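Side-chain contacts in protease Do-like 1, chloroplastic (Arabidopsis thaliana, PDB 3QO6), which acts as a serine protease of the HtrA/Deg type in chloroplasts, required at high temperature and possibly degrading damaged proteins: residues 80-83 against 87-90; 68-73 against 94-99. All coordinates share one frame; numbering follows the deposited sequence.

Interaction 1. Residues 80-83 against 87-90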
ATOM      1  N   ARG B  80     -26.776  23.065  -8.151  1.00 89.32           N
ATOM      2  CA  ARG B  80     -26.994  24.030  -9.219  1.00 88.46           C
ATOM      3  C   ARG B  80     -26.795  23.373 -10.577  1.00 84.29           C
ATOM      4  O   ARG B  80     -25.848  22.604 -10.768  1.00 84.08           O
ATOM      5  CB  ARG B  80     -25.982  25.171  -9.080  1.00 94.50           C
ATOM      6  CG  ARG B  80     -25.685  25.583  -7.635  1.00100.62           C
ATOM      7  CD  ARG B  80     -24.696  26.765  -7.534  1.00105.31           C
ATOM      8  NE  ARG B  80     -25.080  27.936  -8.342  1.00107.35           N
ATOM      9  CZ  ARG B  80     -26.322  28.410  -8.458  1.00104.37           C
ATOM     10  NH1 ARG B  80     -27.325  27.810  -7.821  1.00103.43           N
ATOM     11  NH2 ARG B  80     -26.565  29.491  -9.201  1.00 96.78           N
ATOM     12  N   VAL B  81     -27.678  23.669 -11.517  1.00 78.79           N
ATOM     13  CA  VAL B  81     -27.524  23.121 -12.853  1.00 78.17           C
ATOM     14  C   VAL B  81     -27.026  24.219 -13.798  1.00 78.30           C
ATOM     15  O   VAL B  81     -27.544  25.326 -13.777  1.00 81.42           O
ATOM     16  CB  VAL B  81     -28.860  22.546 -13.432  1.00 75.06           C
ATOM     17  CG1 VAL B  81     -29.417  21.471 -12.533  1.00 72.33           C
ATOM     18  CG2 VAL B  81     -29.858  23.639 -13.609  1.00 81.78           C
ATOM     19  N   THR B  82     -26.004  23.931 -14.602  1.00 78.30           N
ATOM     20  CA  THR B  82     -25.514  24.909 -15.567  1.00 78.19           C
ATOM     21  C   THR B  82     -26.028  24.469 -16.922  1.00 80.36           C
ATOM     22  O   THR B  82     -25.917  23.300 -17.287  1.00 83.33           O
ATOM     23  CB  THR B  82     -23.991  24.952 -15.674  1.00 77.69           C
ATOM     24  OG1 THR B  82     -23.413  25.243 -14.402  1.00 78.27           O
ATOM     25  CG2 THR B  82     -23.588  26.037 -16.650  1.00 79.24           C
ATOM     26  N   LEU B  83     -26.591  25.397 -17.673  1.00 80.21           N
ATOM     27  CA  LEU B  83     -27.118  25.050 -18.971  1.00 81.47           C
ATOM     28  C   LEU B  83     -26.062  25.273 -20.043  1.00 83.80           C
ATOM     29  O   LEU B  83     -24.983  25.807 -19.761  1.00 82.27           O
ATOM     30  CB  LEU B  83     -28.380  25.875 -19.255  1.00 83.16           C
ATOM     31  CG  LEU B  83     -29.703  25.218 -18.837  1.00 83.42           C
ATOM     32  CD1 LEU B  83     -29.570  24.580 -17.468  1.00 88.11           C
ATOM     33  CD2 LEU B  83     -30.804  26.253 -18.835  1.00 86.19           C
ATOM     34  N   THR B  87     -25.272  29.726 -18.276  1.00 89.16           N
ATOM     35  CA  THR B  87     -26.086  30.387 -17.272  1.00 90.00           C
ATOM     36  C   THR B  87     -26.376  29.331 -16.201  1.00 90.99           C
ATOM     37  O   THR B  87     -26.983  28.312 -16.493  1.00 94.10           O
ATOM     38  CB  THR B  87     -27.410  30.888 -17.882  1.00 90.39           C
ATOM     39  OG1 THR B  87     -28.136  29.784 -18.434  1.00 91.36           O
ATOM     40  CG2 THR B  87     -27.134  31.914 -18.987  1.00 89.34           C
ATOM     41  N   THR B  88     -25.925  29.553 -14.971  1.00 90.94           N
ATOM     42  CA  THR B  88     -26.154  28.588 -13.897  1.00 92.71           C
ATOM     43  C   THR B  88     -27.393  28.902 -13.051  1.00 92.15           C
ATOM     44  O   THR B  88     -27.643  30.054 -12.715  1.00 93.21           O
ATOM     45  CB  THR B  88     -24.908  28.468 -12.966  1.00 96.98           C
ATOM     46  OG1 THR B  88     -25.224  27.598 -11.870  1.00 99.35           O
ATOM     47  CG2 THR B  88     -24.463  29.853 -12.421  1.00100.26           C
ATOM     48  N   PHE B  89     -28.174  27.872 -12.718  1.00 92.54           N
ATOM     49  CA  PHE B  89     -29.396  28.043 -11.925  1.00 89.43           C
ATOM     50  C   PHE B  89     -29.415  27.197 -10.662  1.00 90.29           C
ATOM     51  O   PHE B  89     -28.682  26.204 -10.536  1.00 89.04           O
ATOM     52  CB  PHE B  89     -30.640  27.680 -12.732  1.00 85.79           C
ATOM     53  CG  PHE B  89     -30.776  28.430 -14.013  1.00 87.50           C
ATOM     54  CD1 PHE B  89     -31.993  28.998 -14.368  1.00 89.72           C
ATOM     55  CD2 PHE B  89     -29.714  28.535 -14.896  1.00 88.23           C
ATOM     56  CE1 PHE B  89     -32.148  29.658 -15.588  1.00 89.69           C
ATOM     57  CE2 PHE B  89     -29.856  29.186 -16.109  1.00 90.56           C
ATOM     58  CZ  PHE B  89     -31.076  29.749 -16.457  1.00 91.91           C
ATOM     59  N   ASP B  90     -30.271  27.602  -9.725  1.00 92.14           N
ATOM     60  CA  ASP B  90     -30.425  26.878  -8.467  1.00 88.25           C
ATOM     61  C   ASP B  90     -31.509  25.849  -8.752  1.00 82.94           C
ATOM     62  O   ASP B  90     -32.483  26.151  -9.468  1.00 80.07           O
ATOM     63  CB  ASP B  90     -30.846  27.829  -7.350  1.00 94.29           C
ATOM     64  CG  ASP B  90     -30.122  27.542  -6.051  1.00101.09           C
ATOM     65  OD1 ASP B  90     -30.378  26.480  -5.429  1.00100.64           O
ATOM     66  OD2 ASP B  90     -29.278  28.382  -5.658  1.00105.44           O
TER
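Two torsions of Arg80 bring its guanidinium to Asp90 and Thr88: chi1 sets CG beside the backbone N, and a bend at chi3 (52°) folds the end of the chain back across the neighbouring strand. The setting is a beta hairpin, strands 78-82 and 88-97, in the antiparallel six-stranded barrel of the trypsin-like domain. Val81 and Phe89 form the hydrogen-bonded pair within 80-83 and 87-90, with Phe89 N donating to Val81 O (2.8 Å) and Val81 N to Phe89 O (2.9 Å). The first bond is nearly straight (173°), the second more bent. Leu83 N extends the ladder to Thr87 O at 3.2 Å.

Arg80, Thr82, Thr88 and Asp90 share one face. There Arg80 NH1 makes a salt bridge to Asp90 OD2 (3.0 Å), the guanidinium and carboxylate planes being 55° apart, so the groups do not meet flat in a paired, two-atom fashion. Phe89 O and Thr88 OG1 lie over one face of the guanidinium, OG1 standing 3.5 Å from Arg80 NE. Asp78 brings a second carboxylate close to Asp90, a negative pair that Arg80 probably helps to offset.

The Val81 and Phe89 side chains occupy the opposite face, where Val81 also packs on Leu105 and Ile107, while Ala109, Pro110 and Lys113 border Phe89. Thr87 OG1 is hydrogen-bonded to Asp85 and Lys113. Beyond the last strand pair, the Leu83 side chain crosses that of Phe89 at about a right angle, its CD2 4.1 Å from ring atom CE2 of Phe89.

Interaction 2. Residues 68-73 against 94-99; sequences TNYHVI and VGFDQD
The turn after strand 65-69, which carries the predicted charge-relay residue His71, meets the end of strand 88-97 through an offset aromatic stack between Tyr70 and Phe96. The two ring planes differ by just 6° and their centroids lie 4.2 Å apart. Each ring places an atom over the centre of the other: CD1 of Phe96 stands 3.7 Å above the Tyr70 plane, and CE1 of Tyr70 lies 3.6 Å above the Phe96 plane. The overlap continues outward to Tyr70 CZ and Phe96 CE1, 3.7 Å apart, so the phenol end is included in it. With CG anti to the backbone N (chi1 169°), Tyr70 reaches out from the turn; Phe96, whose CB points toward 68-73, lays its ring against it.

Chymotrypsin-like proteases carry the catalytic histidine on such a turn of the N-terminal barrel, and the geometry here agrees, since His71 ND1 is hydrogen-bonded to Asp101 OD2 and His71 packs on the backbone of a bound peptide. Tyr70 touches Asp101 as well and bonds to it through the backbone, so the stack lies directly beside the predicted relay pair. On the strand, Val94 and Gly95 both face Val104 in a classic beta bulge just ahead of Phe96. Asp97, which follows it, forms a salt bridge with Arg232 through OD2.

Gln98 approaches the Tyr70 ring from its edge, its amide plane turned 53° from the ring. Its chain, extended beyond CG, runs along the CD2-CE2 side, with Gln98 CG 3.5 Å from Tyr70 CD2. The amide end is modelled too close to Tyr70 CE2 for comfortable packing, so the exact placing of Gln98 NE2, 3.3 Å from Tyr70 OH, is doubtful.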
ATOM      1  N   THR B  68     -31.674  13.115 -13.890  1.00 62.09           N
ATOM      2  CA  THR B  68     -30.315  12.736 -13.596  1.00 61.51           C
ATOM      3  C   THR B  68     -30.317  11.478 -12.764  1.00 62.52           C
ATOM      4  O   THR B  68     -31.350  10.875 -12.529  1.00 60.31           O
ATOM      5  CB  THR B  68     -29.573  13.856 -12.836  1.00 62.01           C
ATOM      6  OG1 THR B  68     -28.167  13.593 -12.855  1.00 63.39           O
ATOM      7  CG2 THR B  68     -30.026  13.920 -11.384  1.00 66.82           C
ATOM      8  N   ASN B  69     -29.134  11.072 -12.339  1.00 65.58           N
ATOM      9  CA  ASN B  69     -29.000   9.898 -11.509  1.00 67.17           C
ATOM     10  C   ASN B  69     -29.209  10.394 -10.093  1.00 68.81           C
ATOM     11  O   ASN B  69     -28.748  11.490  -9.713  1.00 66.34           O
ATOM     12  CB  ASN B  69     -27.582   9.292 -11.622  1.00 69.00           C
ATOM     13  CG  ASN B  69     -27.435   8.313 -12.781  1.00 70.98           C
ATOM     14  OD1 ASN B  69     -26.377   8.232 -13.402  1.00 75.58           O
ATOM     15  ND2 ASN B  69     -28.485   7.557 -13.067  1.00 68.81           N
ATOM     16  N   TYR B  70     -29.908   9.602  -9.301  1.00 67.24           N
ATOM     17  CA  TYR B  70     -30.082  10.003  -7.938  1.00 68.02           C
ATOM     18  C   TYR B  70     -28.722  10.073  -7.252  1.00 68.64           C
ATOM     19  O   TYR B  70     -28.449  11.044  -6.532  1.00 68.63           O
ATOM     20  CB  TYR B  70     -30.964   9.023  -7.197  1.00 68.67           C
ATOM     21  CG  TYR B  70     -30.954   9.257  -5.712  1.00 69.33           C
ATOM     22  CD1 TYR B  70     -31.176  10.544  -5.184  1.00 67.68           C
ATOM     23  CD2 TYR B  70     -30.755   8.195  -4.827  1.00 67.83           C
ATOM     24  CE1 TYR B  70     -31.199  10.758  -3.820  1.00 64.76           C
ATOM     25  CE2 TYR B  70     -30.780   8.398  -3.465  1.00 67.73           C
ATOM     26  CZ  TYR B  70     -30.998   9.676  -2.963  1.00 70.73           C
ATOM     27  OH  TYR B  70     -30.968   9.853  -1.594  1.00 77.53           O
ATOM     28  N   HIS B  71     -27.856   9.078  -7.489  1.00 64.68           N
ATOM     29  CA  HIS B  71     -26.559   9.083  -6.810  1.00 62.87           C
ATOM     30  C   HIS B  71     -25.727  10.340  -7.026  1.00 61.80           C
ATOM     31  O   HIS B  71     -24.815  10.607  -6.266  1.00 61.03           O
ATOM     32  CB  HIS B  71     -25.733   7.813  -7.119  1.00 63.04           C
ATOM     33  CG  HIS B  71     -24.970   7.858  -8.409  1.00 66.90           C
ATOM     34  ND1 HIS B  71     -25.378   7.181  -9.538  1.00 63.31           N
ATOM     35  CD2 HIS B  71     -23.837   8.516  -8.754  1.00 65.78           C
ATOM     36  CE1 HIS B  71     -24.532   7.429 -10.524  1.00 67.97           C
ATOM     37  NE2 HIS B  71     -23.589   8.237 -10.075  1.00 63.07           N
ATOM     38  N   VAL B  72     -26.068  11.122  -8.042  1.00 63.18           N
ATOM     39  CA  VAL B  72     -25.367  12.371  -8.346  1.00 64.40           C
ATOM     40  C   VAL B  72     -25.856  13.501  -7.424  1.00 69.90           C
ATOM     41  O   VAL B  72     -25.119  14.431  -7.106  1.00 69.68           O
ATOM     42  CB  VAL B  72     -25.651  12.787  -9.818  1.00 65.07           C
ATOM     43  CG1 VAL B  72     -25.239  14.226 -10.069  1.00 62.39           C
ATOM     44  CG2 VAL B  72     -24.936  11.853 -10.769  1.00 59.04           C
ATOM     45  N   ILE B  73     -27.115  13.392  -7.006  1.00 75.19           N
ATOM     46  CA  ILE B  73     -27.818  14.363  -6.168  1.00 74.98           C
ATOM     47  C   ILE B  73     -27.635  14.082  -4.680  1.00 79.05           C
ATOM     48  O   ILE B  73     -27.599  15.005  -3.857  1.00 79.33           O
ATOM     49  CB  ILE B  73     -29.336  14.321  -6.534  1.00 74.21           C
ATOM     50  CG1 ILE B  73     -29.552  15.042  -7.851  1.00 73.96           C
ATOM     51  CG2 ILE B  73     -30.203  14.888  -5.461  1.00 78.51           C
ATOM     52  CD1 ILE B  73     -28.873  16.355  -7.964  1.00 73.29           C
ATOM     53  N   VAL B  94     -37.264  17.815  -7.210  1.00 68.66           N
ATOM     54  CA  VAL B  94     -38.657  17.394  -7.367  1.00 67.20           C
ATOM     55  C   VAL B  94     -38.949  16.037  -6.708  1.00 69.45           C
ATOM     56  O   VAL B  94     -40.013  15.844  -6.127  1.00 73.58           O
ATOM     57  CB  VAL B  94     -39.038  17.274  -8.861  1.00 64.69           C
ATOM     58  CG1 VAL B  94     -40.426  16.668  -9.004  1.00 54.85           C
ATOM     59  CG2 VAL B  94     -38.935  18.638  -9.547  1.00 62.46           C
ATOM     60  N   GLY B  95     -38.012  15.096  -6.812  1.00 71.15           N
ATOM     61  CA  GLY B  95     -38.222  13.765  -6.250  1.00 72.32           C
ATOM     62  C   GLY B  95     -37.255  12.721  -6.799  1.00 74.55           C
ATOM     63  O   GLY B  95     -36.439  13.014  -7.671  1.00 76.12           O
ATOM     64  N   PHE B  96     -37.348  11.486  -6.321  1.00 74.33           N
ATOM     65  CA  PHE B  96     -36.413  10.483  -6.782  1.00 72.05           C
ATOM     66  C   PHE B  96     -36.696   9.016  -6.422  1.00 73.81           C
ATOM     67  O   PHE B  96     -37.329   8.704  -5.415  1.00 73.82           O
ATOM     68  CB  PHE B  96     -35.030  10.873  -6.280  1.00 70.54           C
ATOM     69  CG  PHE B  96     -34.898  10.850  -4.783  1.00 70.49           C
ATOM     70  CD1 PHE B  96     -34.749   9.639  -4.098  1.00 70.29           C
ATOM     71  CD2 PHE B  96     -34.948  12.039  -4.043  1.00 68.76           C
ATOM     72  CE1 PHE B  96     -34.652   9.611  -2.681  1.00 68.68           C
ATOM     73  CE2 PHE B  96     -34.852  12.022  -2.631  1.00 64.14           C
ATOM     74  CZ  PHE B  96     -34.707  10.812  -1.954  1.00 61.82           C
ATOM     75  N   ASP B  97     -36.183   8.113  -7.256  1.00 74.03           N
ATOM     76  CA  ASP B  97     -36.350   6.675  -7.067  1.00 71.26           C
ATOM     77  C   ASP B  97     -34.984   6.047  -6.848  1.00 71.41           C
ATOM     78  O   ASP B  97     -34.227   5.918  -7.793  1.00 71.03           O
ATOM     79  CB  ASP B  97     -36.957   6.068  -8.318  1.00 70.11           C
ATOM     80  CG  ASP B  97     -37.358   4.644  -8.122  1.00 70.81           C
ATOM     81  OD1 ASP B  97     -36.806   3.970  -7.222  1.00 77.28           O
ATOM     82  OD2 ASP B  97     -38.229   4.190  -8.877  1.00 75.75           O
ATOM     83  N   GLN B  98     -34.673   5.638  -5.625  1.00 72.19           N
ATOM     84  CA  GLN B  98     -33.363   5.054  -5.334  1.00 75.52           C
ATOM     85  C   GLN B  98     -33.097   3.718  -5.989  1.00 75.91           C
ATOM     86  O   GLN B  98     -31.956   3.380  -6.290  1.00 79.86           O
ATOM     87  CB  GLN B  98     -33.170   4.858  -3.839  1.00 79.21           C
ATOM     88  CG  GLN B  98     -32.935   6.108  -3.062  1.00 91.65           C
ATOM     89  CD  GLN B  98     -32.359   5.783  -1.702  1.00 98.60           C
ATOM     90  OE1 GLN B  98     -32.762   4.798  -1.081  1.00101.78           O
ATOM     91  NE2 GLN B  98     -31.417   6.606  -1.226  1.00100.72           N
ATOM     92  N   ASP B  99     -34.144   2.944  -6.193  1.00 74.83           N
ATOM     93  CA  ASP B  99     -33.951   1.647  -6.779  1.00 75.81           C
ATOM     94  C   ASP B  99     -33.470   1.687  -8.197  1.00 72.71           C
ATOM     95  O   ASP B  99     -32.598   0.917  -8.561  1.00 74.78           O
ATOM     96  CB  ASP B  99     -35.227   0.825  -6.668  1.00 80.77           C
ATOM     97  CG  ASP B  99     -35.449   0.323  -5.268  1.00 85.00           C
ATOM     98  OD1 ASP B  99     -34.463   0.263  -4.488  1.00 85.40           O
ATOM     99  OD2 ASP B  99     -36.602  -0.023  -4.953  1.00 92.59           O
TER

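Overall arrangement
Both contacts reach the six-stranded antiparallel barrel of the protease domain and share strand 88-97: interaction 1 uses its start, interaction 2 its end, and their centres lie about 18 Å apart. Along the chain the order is 68-73, 80-83, 87-90, 94-99, so the hairpin contact is nested inside the loop closed by interaction 2, and the turn at 70-73 leads on to strand 78-82. Interaction 1, about 23 Å from the centre of the chain, is away from the predicted active site; interaction 2, about 8 Å from that centre, adjoins it. Strand 88-97 thus runs from the outlying turn end of the hairpin to the surroundings of the predicted charge relay.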